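Local atomic coordinates of sensor protein CpxA (Vibrio parahaemolyticus, PDB entry 3V67), a protein that probably senses envelope signals through this periplasmic PAS-fold domain and, as a membrane-bound histidine kinase, passes phosphate from ATP to a histidine. Residues R24-Q28 with V108-L112; E45-K51 with L68-S74; P56-F60 with Q77-M81; R101-A105 with V121-E127. All blocks are in the same frame, centred on the assembly; numbering follows the deposited sequence.

Contact 1 of 4, residues R24-Q28 with V108-L112; sequences RDAIQ and VPIVL
Where helix 14-30 lies along strand 102-112 of the PAS-fold sheet, residues 24-28 and 108-112 meet through both apolar contacts and polar ties. The helical turn and the extended strand run almost parallel, at 9°, with axes 8.3 Å apart at closest approach; CA atoms lie nearest for R24 with I110 (6.6 Å) and Q28 with V111 (6.3 Å). The CA-to-CB bond of R24 points toward the strand, and chi1 t, chi2 m and chi3 m place its CD 3.6 Å from I110 CG1 while NH1 donates to P109 O at 2.7 Å. The bend also brings NE and NH2 each 2.7 Å from D25 OD1, a salt bridge within the helix. Q28, with chi1 near -98° and chi2 t, extends its amide so that V111 N donates to Q28 OE1 at 2.8 Å. A water spans Q28 O (2.5 Å) and V111 O (3.0 Å). I27 (m, t) directs its CA-to-CB bond toward the strand, its CG2 4.1 Å from both I110 CD1 and L112 CD2. Strand 115-124 continues this apolar layer with L117 and M119 against I110. The chemistry implies an amphipathic helix: aliphatic groups fill the interior, while R24 and Q28 satisfy backbone groups of P109 and V111.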
loop_
_atom_site.group_PDB
_atom_site.type_symbol
_atom_site.label_atom_id
_atom_site.label_comp_id
_atom_site.label_asym_id
_atom_site.label_seq_id
_atom_site.Cartn_x
_atom_site.Cartn_y
_atom_site.Cartn_z
ATOM N N ARG A 24 -19.691 1.443 5.757
ATOM C CA ARG A 24 -20.096 1.459 7.158
ATOM C C ARG A 24 -21.368 2.285 7.290
ATOM O O ARG A 24 -22.378 1.804 7.808
ATOM C CB ARG A 24 -18.983 2.041 8.035
ATOM C CG ARG A 24 -19.175 1.863 9.545
ATOM C CD ARG A 24 -20.003 2.984 10.166
ATOM N NE ARG A 24 -19.708 4.284 9.569
ATOM C CZ ARG A 24 -18.766 5.118 9.999
ATOM N NH1 ARG A 24 -18.010 4.801 11.040
ATOM N NH2 ARG A 24 -18.577 6.275 9.380
ATOM N N ASP A 25 -21.307 3.529 6.818
ATOM C CA ASP A 25 -22.466 4.418 6.834
ATOM C C ASP A 25 -23.653 3.802 6.101
ATOM O O ASP A 25 -24.800 3.934 6.532
ATOM C CB ASP A 25 -22.113 5.773 6.213
ATOM C CG ASP A 25 -21.442 6.713 7.200
ATOM O OD1 ASP A 25 -20.981 6.238 8.259
ATOM O OD2 ASP A 25 -21.373 7.928 6.918
ATOM N N ALA A 26 -23.365 3.119 4.995
ATOM C CA ALA A 26 -24.407 2.480 4.195
ATOM C C ALA A 26 -25.102 1.350 4.950
ATOM O O ALA A 26 -26.328 1.255 4.944
ATOM C CB ALA A 26 -23.829 1.964 2.890
ATOM N N ILE A 27 -24.312 0.493 5.590
ATOM C CA ILE A 27 -24.848 -0.604 6.390
ATOM C C ILE A 27 -25.650 -0.055 7.567
ATOM O O ILE A 27 -26.712 -0.583 7.915
ATOM C CB ILE A 27 -23.723 -1.537 6.896
ATOM C CG1 ILE A 27 -23.152 -2.359 5.736
ATOM C CG2 ILE A 27 -24.230 -2.464 7.986
ATOM C CD1 ILE A 27 -22.125 -3.396 6.162
ATOM N N GLN A 28 -25.139 1.018 8.164
ATOM C CA GLN A 28 -25.825 1.699 9.254
ATOM C C GLN A 28 -27.194 2.209 8.825
ATOM O O GLN A 28 -28.177 2.059 9.547
ATOM C CB GLN A 28 -24.980 2.864 9.774
ATOM C CG GLN A 28 -24.179 2.548 11.018
ATOM C CD GLN A 28 -23.367 3.727 11.503
ATOM O OE1 GLN A 28 -22.767 3.680 12.575
ATOM N NE2 GLN A 28 -23.352 4.798 10.718
ATOM N N VAL A 108 -13.515 0.233 12.458
ATOM C CA VAL A 108 -14.220 1.511 12.368
ATOM C C VAL A 108 -15.508 1.417 13.178
ATOM O O VAL A 108 -16.183 0.394 13.147
ATOM C CB VAL A 108 -14.530 1.929 10.904
ATOM C CG1 VAL A 108 -13.237 2.172 10.136
ATOM C CG2 VAL A 108 -15.388 0.890 10.198
ATOM N N PRO A 109 -15.844 2.475 13.926
ATOM C CA PRO A 109 -17.054 2.408 14.750
ATOM C C PRO A 109 -18.314 2.229 13.912
ATOM O O PRO A 109 -18.390 2.736 12.796
ATOM C CB PRO A 109 -17.073 3.765 15.458
ATOM C CG PRO A 109 -16.200 4.653 14.627
ATOM C CD PRO A 109 -15.142 3.762 14.069
ATOM N N ILE A 110 -19.284 1.496 14.446
ATOM C CA ILE A 110 -20.555 1.312 13.762
ATOM C C ILE A 110 -21.680 1.158 14.777
ATOM O O ILE A 110 -21.463 0.677 15.884
ATOM C CB ILE A 110 -20.516 0.102 12.795
ATOM C CG1 ILE A 110 -21.665 0.178 11.782
ATOM C CG2 ILE A 110 -20.532 -1.216 13.562
ATOM C CD1 ILE A 110 -21.630 -0.908 10.721
ATOM N N VAL A 111 -22.877 1.598 14.411
ATOM C CA VAL A 111 -24.026 1.456 15.290
ATOM C C VAL A 111 -25.081 0.581 14.632
ATOM O O VAL A 111 -25.660 0.949 13.606
ATOM C CB VAL A 111 -24.650 2.816 15.654
ATOM C CG1 VAL A 111 -25.913 2.612 16.477
ATOM C CG2 VAL A 111 -23.646 3.680 16.406
ATOM N N LEU A 112 -25.321 -0.580 15.232
ATOM C CA LEU A 112 -26.311 -1.516 14.727
ATOM C C LEU A 112 -27.220 -1.950 15.864
ATOM O O LEU A 112 -26.738 -2.348 16.924
ATOM C CB LEU A 112 -25.623 -2.735 14.104
ATOM C CG LEU A 112 -24.709 -2.478 12.901
ATOM C CD1 LEU A 112 -24.117 -3.787 12.395
ATOM C CD2 LEU A 112 -25.455 -1.756 11.785
HETATM O O HOH W 1 -28.129 1.292 11.956
#

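Contact 2 of 4, residues E45-K51 with L68-S74; sequences EGNRAGK and LTTDKRS
This is a polar loop-to-loop contact, joining the C-terminal end of helix 37-46 and the turn after it to the loop between strand 67-68 and helix 75-87. Neither segment is regular beyond a weakly bonded helical end at E45-G46; CA atoms approach at E45 with T70 (7.9 Å) and K51 with R73 (5.4 Å). E45, chi1 m and chi2 t, gathers the loop: T69 OG1 donates to its OE1 over a very short 2.3 Å, T70 N bonds weakly to its OE2 at 3.3 Å, and a water links OE1 (2.9 Å) to L68 O (2.8 Å). K72, with chi1 near -142° and chi3 near -113°, brings NZ to a weak 3.4 Å bond with E45 O. R73 NH2 donates to R48 O at 2.6 Å, and K51 CB meets R73 CB at 3.7 Å. Side chains thus hold the loops largely through main-chain groups, without strand pairing. R48 itself turns to the backbone of D53 and R55. Strand 57-61 adjoins both loops, its R57 touching R48, T69 and K72, while L78 of helix 75-87 packs on T69 and D71.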
loop_
_atom_site.group_PDB
_atom_site.type_symbol
_atom_site.label_atom_id
_atom_site.label_comp_id
_atom_site.label_asym_id
_atom_site.label_seq_id
_atom_site.Cartn_x
_atom_site.Cartn_y
_atom_site.Cartn_z
ATOM N N GLU A 45 -24.113 -10.874 6.642
ATOM C CA GLU A 45 -23.220 -11.963 6.267
ATOM C C GLU A 45 -23.875 -12.920 5.272
ATOM O O GLU A 45 -23.207 -13.768 4.673
ATOM C CB GLU A 45 -22.751 -12.704 7.515
ATOM C CG GLU A 45 -21.914 -11.803 8.419
ATOM C CD GLU A 45 -21.606 -12.436 9.753
ATOM O OE1 GLU A 45 -20.408 -12.533 10.096
ATOM O OE2 GLU A 45 -22.560 -12.833 10.460
ATOM N N GLY A 46 -25.183 -12.766 5.087
ATOM C CA GLY A 46 -25.928 -13.609 4.172
ATOM C C GLY A 46 -25.587 -13.382 2.713
ATOM O O GLY A 46 -25.815 -14.258 1.882
ATOM N N ASN A 47 -25.039 -12.215 2.390
ATOM C CA ASN A 47 -24.787 -11.876 0.994
ATOM C C ASN A 47 -23.564 -12.548 0.366
ATOM O O ASN A 47 -23.327 -12.407 -0.834
ATOM C CB ASN A 47 -24.745 -10.359 0.793
ATOM C CG ASN A 47 -26.071 -9.802 0.304
ATOM O OD1 ASN A 47 -26.873 -10.520 -0.296
ATOM N ND2 ASN A 47 -26.309 -8.520 0.557
ATOM N N ARG A 48 -22.798 -13.282 1.169
ATOM C CA ARG A 48 -21.656 -14.034 0.646
ATOM C C ARG A 48 -22.086 -15.392 0.107
ATOM O O ARG A 48 -22.817 -16.131 0.769
ATOM C CB ARG A 48 -20.583 -14.214 1.714
ATOM C CG ARG A 48 -19.815 -12.950 2.027
ATOM C CD ARG A 48 -18.678 -13.242 2.979
ATOM N NE ARG A 48 -17.671 -14.107 2.375
ATOM C CZ ARG A 48 -16.722 -13.670 1.555
ATOM N NH1 ARG A 48 -16.668 -12.384 1.244
ATOM N NH2 ARG A 48 -15.832 -14.511 1.047
ATOM N N ALA A 49 -21.618 -15.721 -1.093
ATOM C CA ALA A 49 -22.099 -16.896 -1.811
ATOM C C ALA A 49 -21.350 -18.170 -1.436
ATOM O O ALA A 49 -21.797 -19.275 -1.740
ATOM C CB ALA A 49 -22.031 -16.659 -3.305
ATOM N N GLY A 50 -20.210 -18.015 -0.774
ATOM C CA GLY A 50 -19.409 -19.160 -0.392
ATOM C C GLY A 50 -18.106 -18.724 0.232
ATOM O O GLY A 50 -17.885 -17.535 0.450
ATOM N N LYS A 51 -17.240 -19.688 0.523
ATOM C CA LYS A 51 -15.969 -19.386 1.165
ATOM C C LYS A 51 -14.962 -18.824 0.164
ATOM O O LYS A 51 -14.145 -17.973 0.507
ATOM C CB LYS A 51 -15.408 -20.623 1.880
ATOM C CG LYS A 51 -14.988 -21.746 0.958
ATOM C CD LYS A 51 -14.687 -23.022 1.719
ATOM C CE LYS A 51 -14.013 -24.031 0.804
ATOM N NZ LYS A 51 -14.487 -25.422 1.038
ATOM N N LEU A 68 -17.919 -10.934 16.563
ATOM C CA LEU A 68 -19.330 -11.280 16.440
ATOM C C LEU A 68 -19.654 -11.735 15.028
ATOM O O LEU A 68 -19.603 -10.947 14.089
ATOM C CB LEU A 68 -20.207 -10.083 16.787
ATOM C CG LEU A 68 -19.908 -9.391 18.109
ATOM C CD1 LEU A 68 -20.869 -8.233 18.332
ATOM C CD2 LEU A 68 -19.978 -10.383 19.258
ATOM N N THR A 69 -20.000 -13.009 14.887
ATOM C CA THR A 69 -20.341 -13.573 13.586
ATOM C C THR A 69 -21.125 -14.866 13.742
ATOM O O THR A 69 -20.991 -15.556 14.750
ATOM C CB THR A 69 -19.069 -13.824 12.735
ATOM O OG1 THR A 69 -19.436 -14.183 11.396
ATOM C CG2 THR A 69 -18.226 -14.933 13.355
ATOM N N THR A 70 -21.960 -15.171 12.755
ATOM C CA THR A 70 -22.528 -16.502 12.637
ATOM C C THR A 70 -21.434 -17.304 11.963
ATOM O O THR A 70 -20.850 -16.822 10.997
ATOM C CB THR A 70 -23.769 -16.504 11.720
ATOM O OG1 THR A 70 -23.357 -16.734 10.368
ATOM C CG2 THR A 70 -24.501 -15.174 11.803
ATOM N N ASP A 71 -21.127 -18.503 12.445
ATOM C CA ASP A 71 -19.968 -19.214 11.898
ATOM C C ASP A 71 -19.990 -19.373 10.372
ATOM O O ASP A 71 -20.969 -19.849 9.801
ATOM C CB ASP A 71 -19.786 -20.575 12.561
ATOM C CG ASP A 71 -18.465 -21.219 12.201
ATOM O OD1 ASP A 71 -17.533 -21.162 13.028
ATOM O OD2 ASP A 71 -18.354 -21.769 11.086
ATOM N N LYS A 72 -18.905 -18.959 9.721
ATOM C CA LYS A 72 -18.829 -18.994 8.262
ATOM C C LYS A 72 -17.856 -20.056 7.731
ATOM O O LYS A 72 -16.841 -20.365 8.362
ATOM C CB LYS A 72 -18.489 -17.606 7.698
ATOM C CG LYS A 72 -19.213 -17.261 6.395
ATOM C CD LYS A 72 -18.969 -15.815 5.976
ATOM C CE LYS A 72 -20.248 -14.990 6.052
ATOM N NZ LYS A 72 -19.996 -13.540 5.807
ATOM N N ARG A 73 -18.195 -20.589 6.559
ATOM C CA ARG A 73 -17.475 -21.651 5.849
ATOM C C ARG A 73 -15.943 -21.620 5.939
ATOM O O ARG A 73 -15.290 -22.659 5.829
ATOM C CB ARG A 73 -17.890 -21.637 4.371
ATOM C CG ARG A 73 -19.364 -21.310 4.114
ATOM C CD ARG A 73 -19.578 -19.822 3.838
ATOM N NE ARG A 73 -20.839 -19.576 3.145
ATOM C CZ ARG A 73 -21.271 -18.373 2.777
ATOM N NH1 ARG A 73 -20.548 -17.291 3.039
ATOM N NH2 ARG A 73 -22.432 -18.250 2.143
ATOM N N SER A 74 -15.372 -20.434 6.130
ATOM C CA SER A 74 -13.920 -20.285 6.173
ATOM C C SER A 74 -13.380 -20.059 7.586
ATOM O O SER A 74 -13.550 -18.987 8.163
ATOM C CB SER A 74 -13.473 -19.146 5.254
ATOM O OG SER A 74 -12.062 -19.030 5.246
HETATM O O HOH W 2 -18.501 -10.866 11.539
#

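Contact 3 of 4, residues P56-F60 with Q77-M81; sequences PRVFF and QLRAM
Strand 57-60 and the helical turn 77-81 cross at -47°, with their axes 10.5 Å apart at closest approach, a spacing that leaves room for one layer of large side chains. P56 leads into the strand; the helix is regular, M81 N bonding to Q77 O at 2.9 Å. CA atoms are nearest for F59 with M81 (7.6 Å) and R57 with Q77 (8.9 Å). The alternation of the strand decides what meets the helix: R57 and F59 point toward it, V58 and F60 away. R57 is fully extended, with chi1 to chi3 all t, and its NH1 donates to Q77 OE1 at 2.8 Å, the oxygen lying at the edge of the guanidinium; Q77 answers with chi1 m and chi2 t. F59, at chi1 m and chi2 near -92°, is the central wedge. M81 (t, p, p) folds over it, CB standing 3.8 Å from the ring centroid in a CH-pi contact, SD 4.7 Å from the centroid in an oblique Met-aromatic contact, and CE 3.4 Å from F59 CD2. L78 CD1 adds an apolar touch at 4.3 Å from F59 CE1. Y120 of the neighbouring strand 115-124 and I104 of strand 102-112 beyond it also pack on M81, so helix 75-87 lies on the R57/F59 face of the sheet, consistent with the PAS fold. The chemistry implies a buried, mainly apolar interface in which the charge of R57 is met by a neutral amide oxygen of Q77.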
loop_
_atom_site.group_PDB
_atom_site.type_symbol
_atom_site.label_atom_id
_atom_site.label_comp_id
_atom_site.label_asym_id
_atom_site.label_seq_id
_atom_site.Cartn_x
_atom_site.Cartn_y
_atom_site.Cartn_z
ATOM N N PRO A 56 -14.973 -8.649 -0.570
ATOM C CA PRO A 56 -14.525 -8.303 0.781
ATOM C C PRO A 56 -15.550 -8.765 1.807
ATOM O O PRO A 56 -16.745 -8.541 1.620
ATOM C CB PRO A 56 -14.469 -6.772 0.754
ATOM C CG PRO A 56 -14.299 -6.422 -0.683
ATOM C CD PRO A 56 -15.050 -7.466 -1.448
ATOM N N ARG A 57 -15.082 -9.416 2.863
ATOM C CA ARG A 57 -15.950 -9.907 3.918
ATOM C C ARG A 57 -15.989 -8.947 5.101
ATOM O O ARG A 57 -14.954 -8.550 5.621
ATOM C CB ARG A 57 -15.476 -11.281 4.385
ATOM C CG ARG A 57 -16.177 -11.754 5.634
ATOM C CD ARG A 57 -15.816 -13.179 5.982
ATOM N NE ARG A 57 -16.458 -13.573 7.230
ATOM C CZ ARG A 57 -16.257 -14.734 7.840
ATOM N NH1 ARG A 57 -15.426 -15.626 7.316
ATOM N NH2 ARG A 57 -16.886 -15.003 8.978
ATOM N N VAL A 58 -17.190 -8.582 5.532
ATOM C CA VAL A 58 -17.341 -7.687 6.671
ATOM C C VAL A 58 -17.406 -8.454 7.993
ATOM O O VAL A 58 -18.214 -9.367 8.148
ATOM C CB VAL A 58 -18.585 -6.791 6.515
ATOM C CG1 VAL A 58 -18.834 -6.005 7.784
ATOM C CG2 VAL A 58 -18.413 -5.852 5.326
ATOM N N PHE A 59 -16.535 -8.087 8.932
ATOM C CA PHE A 59 -16.532 -8.677 10.268
ATOM C C PHE A 59 -16.983 -7.646 11.296
ATOM O O PHE A 59 -16.934 -6.443 11.048
ATOM C CB PHE A 59 -15.129 -9.127 10.667
ATOM C CG PHE A 59 -14.670 -10.410 10.027
ATOM C CD1 PHE A 59 -14.878 -11.629 10.653
ATOM C CD2 PHE A 59 -13.983 -10.391 8.824
ATOM C CE1 PHE A 59 -14.426 -12.804 10.081
ATOM C CE2 PHE A 59 -13.530 -11.565 8.247
ATOM C CZ PHE A 59 -13.753 -12.771 8.877
ATOM N N PHE A 60 -17.388 -8.124 12.466
ATOM C CA PHE A 60 -17.788 -7.242 13.549
ATOM C C PHE A 60 -17.181 -7.690 14.867
ATOM O O PHE A 60 -16.858 -8.860 15.041
ATOM C CB PHE A 60 -19.312 -7.198 13.671
ATOM C CG PHE A 60 -19.996 -6.593 12.480
ATOM C CD1 PHE A 60 -20.048 -5.219 12.324
ATOM C CD2 PHE A 60 -20.584 -7.396 11.514
ATOM C CE1 PHE A 60 -20.670 -4.654 11.227
ATOM C CE2 PHE A 60 -21.211 -6.839 10.420
ATOM C CZ PHE A 60 -21.255 -5.464 10.276
ATOM N N GLN A 77 -10.199 -17.240 7.779
ATOM C CA GLN A 77 -10.597 -15.841 7.899
ATOM C C GLN A 77 -10.992 -15.506 9.335
ATOM O O GLN A 77 -10.745 -14.402 9.823
ATOM C CB GLN A 77 -11.762 -15.541 6.949
ATOM C CG GLN A 77 -11.469 -15.856 5.489
ATOM C CD GLN A 77 -12.684 -15.700 4.594
ATOM O OE1 GLN A 77 -13.819 -15.637 5.069
ATOM N NE2 GLN A 77 -12.451 -15.635 3.289
ATOM N N LEU A 78 -11.594 -16.480 10.009
ATOM C CA LEU A 78 -12.049 -16.309 11.382
ATOM C C LEU A 78 -10.869 -16.218 12.352
ATOM O O LEU A 78 -10.850 -15.366 13.250
ATOM C CB LEU A 78 -12.979 -17.461 11.763
ATOM C CG LEU A 78 -13.972 -17.231 12.900
ATOM C CD1 LEU A 78 -14.180 -15.746 13.149
ATOM C CD2 LEU A 78 -15.293 -17.904 12.557
ATOM N N ARG A 79 -9.888 -17.099 12.162
ATOM C CA ARG A 79 -8.658 -17.061 12.947
ATOM C C ARG A 79 -7.943 -15.725 12.769
ATOM O O ARG A 79 -7.548 -15.075 13.747
ATOM C CB ARG A 79 -7.725 -18.200 12.533
ATOM C CG ARG A 79 -7.867 -19.466 13.361
ATOM C CD ARG A 79 -8.633 -20.542 12.617
ATOM N NE ARG A 79 -8.051 -20.816 11.307
ATOM C CZ ARG A 79 -8.150 -21.981 10.676
ATOM N NH1 ARG A 79 -8.800 -22.988 11.243
ATOM N NH2 ARG A 79 -7.593 -22.144 9.483
ATOM N N ALA A 80 -7.786 -15.324 11.511
ATOM C CA ALA A 80 -7.128 -14.067 11.183
ATOM C C ALA A 80 -7.842 -12.890 11.841
ATOM O O ALA A 80 -7.199 -12.018 12.425
ATOM C CB ALA A 80 -7.068 -13.878 9.672
ATOM N N MET A 81 -9.171 -12.877 11.757
ATOM C CA MET A 81 -9.953 -11.801 12.363
ATOM C C MET A 81 -9.782 -11.742 13.875
ATOM O O MET A 81 -9.556 -10.668 14.431
ATOM C CB MET A 81 -11.437 -11.914 12.009
ATOM C CG MET A 81 -12.315 -10.895 12.734
ATOM S SD MET A 81 -11.740 -9.185 12.592
ATOM C CE MET A 81 -11.665 -8.986 10.822
#

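Contact 4 of 4, residues R101-A105 with V121-E127; sequences RYMIA and VGFKWNE
Residues 101-105 and 121-127 form the open end of the antiparallel hairpin of strands 102-112 and 115-124; the axes of 102-105 and 121-124 approach to 4.4 Å at 159°. M103, A105, V121 and F123 share one face, Y102, I104 and K124 the other. R101, still outside the strand, accepts a very short bond from W125 N at 2.4 Å through its O, while its NE reaches E127 OE2 in a long salt bridge of 3.9 Å. Y102 (chi1 t) faces K124 in a non-hydrogen-bonded pair, CA atoms 4.0 Å apart, its OH 3.2 Å from G122 C; a beta carbon on G122 would collide with that hydroxyl. M103 and F123 exchange N-to-O bonds of 2.9 Å in both directions. M103 (t, p, p) also makes CH-pi contacts, CB 4.0 Å from the F123 ring centroid and CE 4.0 Å from that of the W125 five-membered ring. I104 pairs with G122, and A105 with V121 through two 2.9 Å N-to-O bonds. Helix 75-87 covers Y102 and I104, whereas strand 95-99 flanks strand 102-112 and strand 57-61 flanks strand 115-124.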
loop_
_atom_site.group_PDB
_atom_site.type_symbol
_atom_site.label_atom_id
_atom_site.label_comp_id
_atom_site.label_asym_id
_atom_site.label_seq_id
_atom_site.Cartn_x
_atom_site.Cartn_y
_atom_site.Cartn_z
ATOM N N ARG A 101 -2.120 -14.204 2.683
ATOM C CA ARG A 101 -2.532 -13.406 1.537
ATOM C C ARG A 101 -3.838 -12.686 1.847
ATOM O O ARG A 101 -4.443 -12.075 0.967
ATOM C CB ARG A 101 -2.706 -14.293 0.302
ATOM C CG ARG A 101 -1.405 -14.830 -0.279
ATOM C CD ARG A 101 -0.793 -13.857 -1.276
ATOM N NE ARG A 101 0.368 -14.429 -1.957
ATOM C CZ ARG A 101 0.299 -15.197 -3.041
ATOM N NH1 ARG A 101 -0.879 -15.496 -3.572
ATOM N NH2 ARG A 101 1.408 -15.672 -3.592
ATOM N N TYR A 102 -4.269 -12.761 3.103
ATOM C CA TYR A 102 -5.541 -12.176 3.514
ATOM C C TYR A 102 -5.340 -10.940 4.385
ATOM O O TYR A 102 -4.969 -11.044 5.552
ATOM C CB TYR A 102 -6.380 -13.211 4.261
ATOM C CG TYR A 102 -7.839 -12.844 4.418
ATOM C CD1 TYR A 102 -8.678 -12.766 3.313
ATOM C CD2 TYR A 102 -8.382 -12.591 5.671
ATOM C CE1 TYR A 102 -10.011 -12.436 3.450
ATOM C CE2 TYR A 102 -9.717 -12.262 5.819
ATOM C CZ TYR A 102 -10.527 -12.186 4.704
ATOM O OH TYR A 102 -11.858 -11.861 4.843
ATOM N N MET A 103 -5.588 -9.770 3.807
ATOM C CA MET A 103 -5.464 -8.510 4.528
ATOM C C MET A 103 -6.715 -8.217 5.350
ATOM O O MET A 103 -7.836 -8.473 4.910
ATOM C CB MET A 103 -5.223 -7.359 3.549
ATOM C CG MET A 103 -4.912 -6.032 4.222
ATOM S SD MET A 103 -3.202 -5.946 4.778
ATOM C CE MET A 103 -2.373 -5.671 3.221
ATOM N N ILE A 104 -6.521 -7.674 6.545
ATOM C CA ILE A 104 -7.636 -7.298 7.400
ATOM C C ILE A 104 -7.496 -5.862 7.881
ATOM O O ILE A 104 -6.458 -5.482 8.427
ATOM C CB ILE A 104 -7.751 -8.234 8.607
ATOM C CG1 ILE A 104 -8.285 -9.596 8.157
ATOM C CG2 ILE A 104 -8.655 -7.625 9.665
ATOM C CD1 ILE A 104 -8.497 -10.566 9.281
ATOM N N ALA A 105 -8.546 -5.069 7.677
ATOM C CA ALA A 105 -8.508 -3.652 8.019
ATOM C C ALA A 105 -9.596 -3.259 9.016
ATOM O O ALA A 105 -10.735 -3.718 8.924
ATOM C CB ALA A 105 -8.614 -2.805 6.753
ATOM N N VAL A 121 -12.961 -5.176 7.738
ATOM C CA VAL A 121 -13.081 -5.717 6.390
ATOM C C VAL A 121 -11.891 -6.611 6.061
ATOM O O VAL A 121 -10.740 -6.187 6.146
ATOM C CB VAL A 121 -13.203 -4.598 5.325
ATOM C CG1 VAL A 121 -13.258 -5.195 3.934
ATOM C CG2 VAL A 121 -14.434 -3.745 5.580
ATOM N N GLY A 122 -12.179 -7.856 5.697
ATOM C CA GLY A 122 -11.158 -8.789 5.269
ATOM C C GLY A 122 -11.214 -8.948 3.765
ATOM O O GLY A 122 -12.286 -8.916 3.169
ATOM N N PHE A 123 -10.053 -9.106 3.145
ATOM C CA PHE A 123 -9.981 -9.244 1.698
ATOM C C PHE A 123 -8.623 -9.793 1.308
ATOM O O PHE A 123 -7.604 -9.330 1.807
ATOM C CB PHE A 123 -10.232 -7.898 1.011
ATOM C CG PHE A 123 -9.371 -6.776 1.526
ATOM C CD1 PHE A 123 -8.159 -6.480 0.924
ATOM C CD2 PHE A 123 -9.783 -6.011 2.605
ATOM C CE1 PHE A 123 -7.367 -5.447 1.396
ATOM C CE2 PHE A 123 -8.995 -4.976 3.082
ATOM C CZ PHE A 123 -7.788 -4.693 2.476
ATOM N N LYS A 124 -8.605 -10.785 0.426
ATOM C CA LYS A 124 -7.338 -11.379 0.021
ATOM C C LYS A 124 -6.498 -10.387 -0.778
ATOM O O LYS A 124 -7.013 -9.626 -1.600
ATOM C CB LYS A 124 -7.539 -12.697 -0.736
ATOM C CG LYS A 124 -7.872 -12.558 -2.209
ATOM C CD LYS A 124 -6.931 -13.409 -3.056
ATOM C CE LYS A 124 -6.927 -14.863 -2.603
ATOM N NZ LYS A 124 -5.925 -15.672 -3.347
ATOM N N TRP A 125 -5.200 -10.393 -0.508
ATOM C CA TRP A 125 -4.291 -9.416 -1.079
ATOM C C TRP A 125 -3.284 -10.124 -1.979
ATOM O O TRP A 125 -2.527 -10.979 -1.521
ATOM C CB TRP A 125 -3.579 -8.675 0.050
ATOM C CG TRP A 125 -2.976 -7.389 -0.363
ATOM C CD1 TRP A 125 -3.628 -6.313 -0.897
ATOM C CD2 TRP A 125 -1.602 -7.016 -0.268
ATOM N NE1 TRP A 125 -2.742 -5.297 -1.152
ATOM C CE2 TRP A 125 -1.488 -5.701 -0.760
ATOM C CE3 TRP A 125 -0.452 -7.664 0.196
ATOM C CZ2 TRP A 125 -0.271 -5.027 -0.822
ATOM C CZ3 TRP A 125 0.756 -6.990 0.137
ATOM C CH2 TRP A 125 0.837 -5.688 -0.363
ATOM N N ASN A 126 -3.276 -9.762 -3.259
ATOM C CA ASN A 126 -2.528 -10.524 -4.258
ATOM C C ASN A 126 -1.197 -9.964 -4.734
ATOM O O ASN A 126 -1.042 -9.667 -5.920
ATOM C CB ASN A 126 -3.406 -10.838 -5.467
ATOM C CG ASN A 126 -4.370 -11.962 -5.197
ATOM O OD1 ASN A 126 -3.986 -13.023 -4.706
ATOM N ND2 ASN A 126 -5.636 -11.732 -5.504
ATOM N N GLU A 127 -0.250 -9.897 -3.796
ATOM C CA GLU A 127 1.192 -9.734 -4.041
ATOM C C GLU A 127 1.591 -9.237 -5.428
ATOM O O GLU A 127 1.556 -9.997 -6.397
ATOM C CB GLU A 127 1.922 -11.049 -3.742
ATOM C CG GLU A 127 3.429 -10.903 -3.607
ATOM C CD GLU A 127 3.936 -11.359 -2.251
ATOM O OE1 GLU A 127 4.439 -10.509 -1.484
ATOM O OE2 GLU A 127 3.831 -12.567 -1.950
#

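How the contacts relate
From the N terminus, helix 14-30 opens contact 1, which closes only when strand 102-112 arrives; contacts 2 and 3 both fall wholly within that long span. Contact 2 starts at the end of helix 37-46 and contact 3 opens on strand 57-61 before contact 2 has closed, so these two cross and adjoin, R57 touching K72 and R48. Contact 4 opens after contact 3 has closed, yet crosses contact 1, because 101-105 precedes 108-112 while 121-127 follows it. F60 packs on I110 and L112 of contact 1, and R57 N probably bonds to G122 O of contact 4. Thus helices 14-30 and 75-87, and the end of helix 37-46 with its loops, are tied to one antiparallel sheet that includes the hairpin.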